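Local coordinates for glycosyl hydrolases family 2, sugar binding domain protein (Bacteroides uniformis str. 3978 T3 ii, PDB 6D1P) that probably hydrolyses O-glycosidic bonds as a family 2 glycoside hydrolase, consistent with its identity as a beta-glucuronidase from a human gut bacterium, at residues A[719-724]-A[805-810]; A[732-737]-A[779-784]; A[755-760]-A[791-796]. One frame throughout, in Å; residues are numbered along the deposited sequence.

In the fold
All three interactions lie in the last, C-terminal domain, a seven-stranded immunoglobulin-like beta-sandwich. One sheet has the order 718-723, 730-738, 781-787. The other has the order 774-776, 751-756, 793-799, 807-811. Interaction 2 pairs two strands of the first sheet, and interaction 3 pairs two of the second. Interaction 1 joins the sheets along one side, between the first and last strands of the domain. The centre of interaction 1 is about 9 Å from that of interaction 2 and 12 Å from that of interaction 3. Along the chain, interactions 2 and 3 alternate, and both are nested inside interaction 1. Leu808 and much of interaction 3 also meet the second subunit, so this sheet joins the dimer contact.

Interaction 1: A[719-724]-A[805-810]; sequences ILLTQT and KTALIS
Leu721 turns its CG anti to its own carbonyl carbon (chi1 -77°). Ile809 sets CG1 anti to its backbone N (chi1 -178°), so its CG2 takes the crowded position between backbone N and carbonyl carbon. These turns make the two side chains cross obliquely. Leu721 CD1 lies 3.7 Å from Ile809 CG2. The same methyl reaches past Ile809 to Ala807. There it sits 3.8 Å from Ala807 CB and also rests on the backbone between Ala807 and Leu808. Ile719 also meets Ala807, with its CB 4.0 Å from Ala807 CB. At the far end, Ile809 CD1 abuts the backbone of Thr722, 3.8 Å from Thr722 CA. The stem of Gln723 crosses this branch, and Gln723 CG is 3.9 Å from Ile809 CD1.

The two strands run nearly parallel, 17° apart, but belong to different sheets. They are the first and last strands of an immunoglobulin-like sandwich, and each pairs with a neighbour in its own sheet. Leu721 also packs on Val733 of one sheet and Ala797 of the other. Leu808 points away from this contact and packs on Val794 of the second subunit.

One water bridges the backbones beside Ala807. It accepts from Ile719 N at 2.9 Å and donates to Lys805 O at 2.6 Å. This gives a partner to one N-H and one carbonyl where the two backbones do not pair directly. The seam therefore depends chiefly on alkyl packing, with the water joining the two backbones at the Ile719 end.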
# COMPACT_ATOMS: atom_id res chain seq x y z
N ILE A 719 9.21 -9.40 -31.67
CA ILE A 719 9.27 -10.26 -30.50
C ILE A 719 8.55 -11.55 -30.84
O ILE A 719 7.41 -11.52 -31.30
CB ILE A 719 8.64 -9.60 -29.27
CG1 ILE A 719 9.19 -8.18 -29.08
CG2 ILE A 719 8.88 -10.45 -28.04
CD1 ILE A 719 8.48 -7.39 -27.99
N LEU A 720 9.22 -12.67 -30.63
CA LEU A 720 8.61 -13.98 -30.81
C LEU A 720 8.43 -14.64 -29.46
O LEU A 720 9.33 -14.60 -28.61
CB LEU A 720 9.48 -14.88 -31.70
CG LEU A 720 9.77 -14.44 -33.13
CD1 LEU A 720 10.53 -15.55 -33.85
CD2 LEU A 720 8.49 -14.09 -33.86
N LEU A 721 7.28 -15.26 -29.26
CA LEU A 721 7.02 -16.04 -28.06
C LEU A 721 6.99 -17.52 -28.40
O LEU A 721 6.45 -17.92 -29.44
CB LEU A 721 5.70 -15.62 -27.40
CG LEU A 721 5.82 -14.32 -26.62
CD1 LEU A 721 4.44 -13.68 -26.29
CD2 LEU A 721 6.64 -14.59 -25.37
N THR A 722 7.58 -18.33 -27.53
CA THR A 722 7.50 -19.78 -27.60
C THR A 722 7.33 -20.30 -26.18
O THR A 722 7.57 -19.57 -25.22
CB THR A 722 8.77 -20.37 -28.24
OG1 THR A 722 9.92 -19.79 -27.62
CG2 THR A 722 8.80 -20.06 -29.73
N GLN A 723 6.92 -21.56 -26.03
CA GLN A 723 6.89 -22.21 -24.72
C GLN A 723 7.84 -23.40 -24.68
O GLN A 723 7.96 -24.14 -25.66
CB GLN A 723 5.47 -22.65 -24.31
CG GLN A 723 4.45 -22.90 -25.44
CD GLN A 723 3.03 -23.10 -24.90
OE1 GLN A 723 2.82 -23.83 -23.93
NE2 GLN A 723 2.05 -22.45 -25.54
N THR A 724 8.52 -23.57 -23.53
CA THR A 724 9.51 -24.63 -23.27
C THR A 724 9.33 -25.22 -21.87
O THR A 724 10.29 -25.34 -21.09
CB THR A 724 10.94 -24.10 -23.44
OG1 THR A 724 10.95 -22.66 -23.42
CG2 THR A 724 11.54 -24.60 -24.72
N LYS A 805 5.96 -4.08 -31.64
CA LYS A 805 4.58 -4.48 -31.46
C LYS A 805 4.50 -5.63 -30.47
O LYS A 805 5.34 -6.54 -30.49
CB LYS A 805 3.95 -4.89 -32.80
CG LYS A 805 3.74 -3.73 -33.79
CD LYS A 805 2.39 -3.03 -33.59
CE LYS A 805 2.41 -1.56 -34.05
NZ LYS A 805 1.97 -0.60 -32.96
N THR A 806 3.51 -5.58 -29.59
CA THR A 806 3.36 -6.57 -28.52
C THR A 806 3.16 -7.95 -29.12
O THR A 806 2.50 -8.10 -30.14
CB THR A 806 2.15 -6.20 -27.64
OG1 THR A 806 2.46 -5.04 -26.85
CG2 THR A 806 1.74 -7.33 -26.73
N ALA A 807 3.75 -8.96 -28.49
CA ALA A 807 3.56 -10.34 -28.90
C ALA A 807 2.62 -11.05 -27.94
O ALA A 807 2.56 -10.72 -26.75
CB ALA A 807 4.91 -11.07 -28.96
N LEU A 808 1.91 -12.07 -28.46
CA LEU A 808 0.98 -12.88 -27.68
C LEU A 808 1.19 -14.36 -27.94
O LEU A 808 1.51 -14.77 -29.06
CB LEU A 808 -0.49 -12.58 -28.02
CG LEU A 808 -0.97 -11.14 -27.90
CD1 LEU A 808 -2.36 -11.06 -28.44
CD2 LEU A 808 -0.90 -10.69 -26.44
N ILE A 809 0.94 -15.18 -26.92
CA ILE A 809 0.93 -16.62 -27.08
C ILE A 809 -0.14 -17.20 -26.17
O ILE A 809 -0.30 -16.79 -25.02
CB ILE A 809 2.32 -17.21 -26.77
CG1 ILE A 809 2.34 -18.73 -26.98
CG2 ILE A 809 2.75 -16.86 -25.35
CD1 ILE A 809 3.79 -19.30 -26.91
N SER A 810 -0.89 -18.17 -26.70
CA SER A 810 -1.87 -18.90 -25.92
C SER A 810 -1.18 -20.09 -25.26
O SER A 810 -0.40 -20.79 -25.90
CB SER A 810 -3.03 -19.38 -26.80
OG SER A 810 -3.43 -18.32 -27.66
O HOH W 1 6.71 -8.03 -32.12

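Interaction 2: A[732-737]-A[779-784]; sequences LVQAEL and NGRASI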
# COMPACT_ATOMS: atom_id res chain seq x y z
N LEU A 732 7.32 -22.58 -19.04
CA LEU A 732 8.30 -21.53 -19.27
C LEU A 732 7.99 -20.89 -20.61
O LEU A 732 7.94 -21.58 -21.63
CB LEU A 732 9.72 -22.08 -19.24
CG LEU A 732 10.83 -21.03 -19.43
CD1 LEU A 732 10.72 -19.94 -18.35
CD2 LEU A 732 12.22 -21.66 -19.46
N VAL A 733 7.77 -19.58 -20.62
CA VAL A 733 7.50 -18.83 -21.83
C VAL A 733 8.73 -17.98 -22.13
O VAL A 733 9.32 -17.39 -21.21
CB VAL A 733 6.23 -17.97 -21.68
CG1 VAL A 733 6.15 -16.91 -22.76
CG2 VAL A 733 5.00 -18.84 -21.70
N GLN A 734 9.10 -17.90 -23.40
CA GLN A 734 10.31 -17.22 -23.83
C GLN A 734 9.98 -16.14 -24.85
O GLN A 734 9.24 -16.40 -25.81
CB GLN A 734 11.32 -18.21 -24.43
CG GLN A 734 12.55 -17.53 -25.00
CD GLN A 734 13.53 -18.52 -25.61
OE1 GLN A 734 14.36 -19.13 -24.91
NE2 GLN A 734 13.46 -18.69 -26.92
N ALA A 735 10.50 -14.94 -24.63
CA ALA A 735 10.46 -13.89 -25.63
C ALA A 735 11.82 -13.79 -26.31
O ALA A 735 12.86 -13.85 -25.66
CB ALA A 735 10.10 -12.53 -25.01
N GLU A 736 11.81 -13.65 -27.63
CA GLU A 736 13.01 -13.57 -28.44
C GLU A 736 12.96 -12.28 -29.24
O GLU A 736 11.97 -12.02 -29.93
CB GLU A 736 13.12 -14.78 -29.38
CG GLU A 736 14.50 -14.97 -30.01
CD GLU A 736 14.52 -16.10 -31.03
OE1 GLU A 736 13.66 -16.11 -31.93
OE2 GLU A 736 15.38 -17.00 -30.91
N LEU A 737 14.01 -11.47 -29.15
CA LEU A 737 14.14 -10.30 -30.01
C LEU A 737 14.85 -10.74 -31.29
O LEU A 737 15.92 -11.35 -31.23
CB LEU A 737 14.92 -9.20 -29.30
CG LEU A 737 14.25 -8.70 -28.02
CD1 LEU A 737 15.12 -7.76 -27.23
CD2 LEU A 737 12.92 -8.02 -28.36
N ASN A 779 21.02 -11.70 -24.06
CA ASN A 779 21.35 -12.06 -25.44
C ASN A 779 20.08 -12.25 -26.28
O ASN A 779 19.89 -13.27 -26.95
CB ASN A 779 22.24 -13.31 -25.48
CG ASN A 779 23.53 -13.12 -24.70
OD1 ASN A 779 23.75 -13.77 -23.67
ND2 ASN A 779 24.38 -12.21 -25.17
N GLY A 780 19.21 -11.24 -26.25
CA GLY A 780 18.00 -11.22 -27.05
C GLY A 780 16.87 -12.07 -26.52
O GLY A 780 15.94 -12.38 -27.27
N ARG A 781 16.89 -12.40 -25.24
CA ARG A 781 16.05 -13.45 -24.69
C ARG A 781 15.57 -13.05 -23.29
O ARG A 781 16.34 -12.51 -22.49
CB ARG A 781 16.87 -14.73 -24.66
CG ARG A 781 16.29 -15.94 -24.02
CD ARG A 781 17.17 -17.13 -24.43
NE ARG A 781 16.74 -18.38 -23.79
CZ ARG A 781 17.43 -19.01 -22.85
NH1 ARG A 781 18.59 -18.53 -22.44
NH2 ARG A 781 16.95 -20.14 -22.33
N ALA A 782 14.29 -13.28 -23.02
CA ALA A 782 13.77 -13.13 -21.67
C ALA A 782 12.63 -14.12 -21.49
O ALA A 782 11.87 -14.39 -22.42
CB ALA A 782 13.30 -11.70 -21.38
N SER A 783 12.51 -14.65 -20.27
CA SER A 783 11.64 -15.78 -20.02
C SER A 783 10.92 -15.60 -18.70
O SER A 783 11.46 -15.01 -17.77
CB SER A 783 12.43 -17.10 -19.97
OG SER A 783 12.98 -17.36 -21.24
N ILE A 784 9.73 -16.17 -18.60
CA ILE A 784 8.96 -16.11 -17.37
C ILE A 784 8.19 -17.41 -17.21
O ILE A 784 7.71 -17.99 -18.19
CB ILE A 784 8.03 -14.89 -17.36
CG1 ILE A 784 7.33 -14.76 -16.01
CG2 ILE A 784 7.08 -14.95 -18.54
CD1 ILE A 784 6.82 -13.38 -15.71
O HOH W 2 13.51 -20.12 -22.47
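Strand 732-737 and strand 781-784 run antiparallel, with 160° between their directions and their axes 4.6 Å apart. They are neighbours in the three-stranded sheet of an immunoglobulin-like sandwich. Val733 with Ile784 and Ala735 with Ala782 are hydrogen-bonded pairs. Gln734 with Ser783 and Glu736 with Arg781 are the non-hydrogen-bonded pairs between and beside them. The bond from Ala735 N to Ala782 O is short, 2.7 Å, and lies nearly along the C=O axis. Leu737 N to Gly780 O, at 2.8 Å, carries the ladder past the last bridge.

Val733, Ala735, Ala782 and Ile784 share the face that packs against the opposite sheet, where Ala782 meets Ile752 and Ile784 meets Phe754. The other face carries Gln734, Glu736, Arg781 and Ser783. Gln734 and Arg781 both extend from it, with CG anti to the backbone N, and cross obliquely. Glu736 turns to a salt bridge with Arg744. A water donates to Gln734 OE1 and lies 3.1 Å from Ser783 OG. Arg781 NE gives a bond of 2.7 Å to Gln734 OE1; the oxygen lies in the guanidinium plane, but NE stands above the amide plane, and the two planes are 89° apart.

Interaction 3: A[755-760]-A[791-796]; sequences GCTDSE and APVVVS
Backbone bonds hold one end of the contact. Gly755 and Ser796 form an antiparallel hydrogen-bonded pair. Gly755 N gives to Ser796 O at 2.9 Å, and Ser796 N gives to Gly755 O at 2.8 Å. In both, the donor stands above the carbonyl plane. One residue on, Cys756 and Val795 are a non-hydrogen-bonded pair. Thr757 N then binds Val794 O in the carbonyl plane.

At Thr757 the side-chain OG1, not the carbonyl O, accepts from the partner strand. Its backbone has left the strand, and the O of Thr757 bonds to Ser796 OG of the second subunit. Its OG1 sits between backbone N and carbonyl carbon (chi1 50°). From there it accepts the N-H of Val794 at 3.0 Å, almost straight, at 166°.

The two strands are central neighbours in the four-stranded sheet of the immunoglobulin-like sandwich, and strand 807-811 pairs with the other edge of 793-799. This part of the sheet lies at the dimer interface. Ser796 OG bonds in turn to Thr757 O of the second subunit, and the two Thr757 residues pack on each other.

Apolar contacts gather around Val793 and Val794. Cys756 SG, anti to its backbone N, comes within 3.7 Å of Val793 CG2. Asp758 CB lies 3.6 Å from Val793 CG1. Thr757 CG2 faces Val794 CB at 4.0 Å. Cys756 and Val795 also pack on Leu762, beyond the turn.

Side-chain acceptors shape the turn after Cys756. Cys756 SG accepts from Asp758 N. Asp758 OD2 is hydrogen-bonded to His790 ND1. Asp758 OD1 accepts from Glu760 N at 3.0 Å, making an Asx turn in which the N-H approaches from above the carboxylate plane.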
# COMPACT_ATOMS: atom_id res chain seq x y z
N GLY A 755 2.65 -9.73 -19.64
CA GLY A 755 1.31 -9.56 -19.13
C GLY A 755 0.53 -10.84 -19.35
O GLY A 755 1.00 -11.77 -20.02
N CYS A 756 -0.67 -10.89 -18.79
CA CYS A 756 -1.44 -12.12 -18.86
C CYS A 756 -2.92 -11.84 -18.61
O CYS A 756 -3.26 -11.05 -17.73
CB CYS A 756 -0.89 -13.14 -17.85
SG CYS A 756 -1.68 -14.71 -17.92
N THR A 757 -3.78 -12.51 -19.38
CA THR A 757 -5.22 -12.42 -19.16
C THR A 757 -5.60 -12.86 -17.76
O THR A 757 -6.68 -12.50 -17.28
CB THR A 757 -6.00 -13.27 -20.18
OG1 THR A 757 -5.46 -14.60 -20.24
CG2 THR A 757 -5.97 -12.61 -21.56
N ASP A 758 -4.76 -13.64 -17.10
CA ASP A 758 -4.98 -14.01 -15.71
C ASP A 758 -3.86 -13.40 -14.89
O ASP A 758 -2.70 -13.83 -14.99
CB ASP A 758 -5.04 -15.53 -15.57
CG ASP A 758 -5.25 -15.97 -14.14
OD1 ASP A 758 -5.05 -15.19 -13.20
OD2 ASP A 758 -5.62 -17.14 -13.94
N SER A 759 -4.21 -12.43 -14.06
CA SER A 759 -3.24 -11.61 -13.35
C SER A 759 -2.49 -12.37 -12.26
O SER A 759 -1.64 -11.77 -11.60
CB SER A 759 -3.93 -10.39 -12.73
OG SER A 759 -4.69 -10.76 -11.60
N GLU A 760 -2.79 -13.64 -12.05
CA GLU A 760 -2.07 -14.45 -11.08
C GLU A 760 -1.32 -15.62 -11.69
O GLU A 760 -0.59 -16.31 -10.97
CB GLU A 760 -3.03 -14.99 -10.02
CG GLU A 760 -3.72 -13.88 -9.25
CD GLU A 760 -4.84 -14.41 -8.40
OE1 GLU A 760 -4.55 -15.06 -7.38
OE2 GLU A 760 -6.02 -14.18 -8.77
N ALA A 791 -3.70 -22.24 -16.51
CA ALA A 791 -3.89 -22.37 -17.94
C ALA A 791 -5.24 -23.01 -18.24
O ALA A 791 -5.76 -23.80 -17.45
CB ALA A 791 -2.76 -23.21 -18.56
N PRO A 792 -5.86 -22.68 -19.40
CA PRO A 792 -5.34 -21.79 -20.46
C PRO A 792 -5.42 -20.29 -20.13
O PRO A 792 -6.36 -19.85 -19.47
CB PRO A 792 -6.26 -22.11 -21.64
CG PRO A 792 -7.56 -22.40 -20.99
CD PRO A 792 -7.20 -23.19 -19.74
N VAL A 793 -4.42 -19.53 -20.60
CA VAL A 793 -4.37 -18.08 -20.54
C VAL A 793 -3.70 -17.58 -21.82
O VAL A 793 -3.26 -18.36 -22.67
CB VAL A 793 -3.60 -17.56 -19.31
CG1 VAL A 793 -4.26 -17.98 -18.02
CG2 VAL A 793 -2.15 -18.07 -19.35
N VAL A 794 -3.60 -16.26 -21.95
CA VAL A 794 -2.81 -15.65 -23.01
C VAL A 794 -1.78 -14.76 -22.35
O VAL A 794 -2.13 -13.87 -21.56
CB VAL A 794 -3.68 -14.85 -23.99
CG1 VAL A 794 -2.79 -14.13 -24.98
CG2 VAL A 794 -4.66 -15.77 -24.72
N VAL A 795 -0.49 -15.00 -22.67
CA VAL A 795 0.64 -14.19 -22.20
C VAL A 795 1.03 -13.17 -23.27
O VAL A 795 1.07 -13.48 -24.47
CB VAL A 795 1.84 -15.09 -21.83
CG1 VAL A 795 3.08 -14.24 -21.51
CG2 VAL A 795 1.47 -16.00 -20.67
N SER A 796 1.32 -11.95 -22.83
CA SER A 796 1.82 -10.90 -23.72
C SER A 796 3.26 -10.52 -23.37
O SER A 796 3.67 -10.57 -22.20
CB SER A 796 0.92 -9.65 -23.62
OG SER A 796 1.00 -9.06 -22.34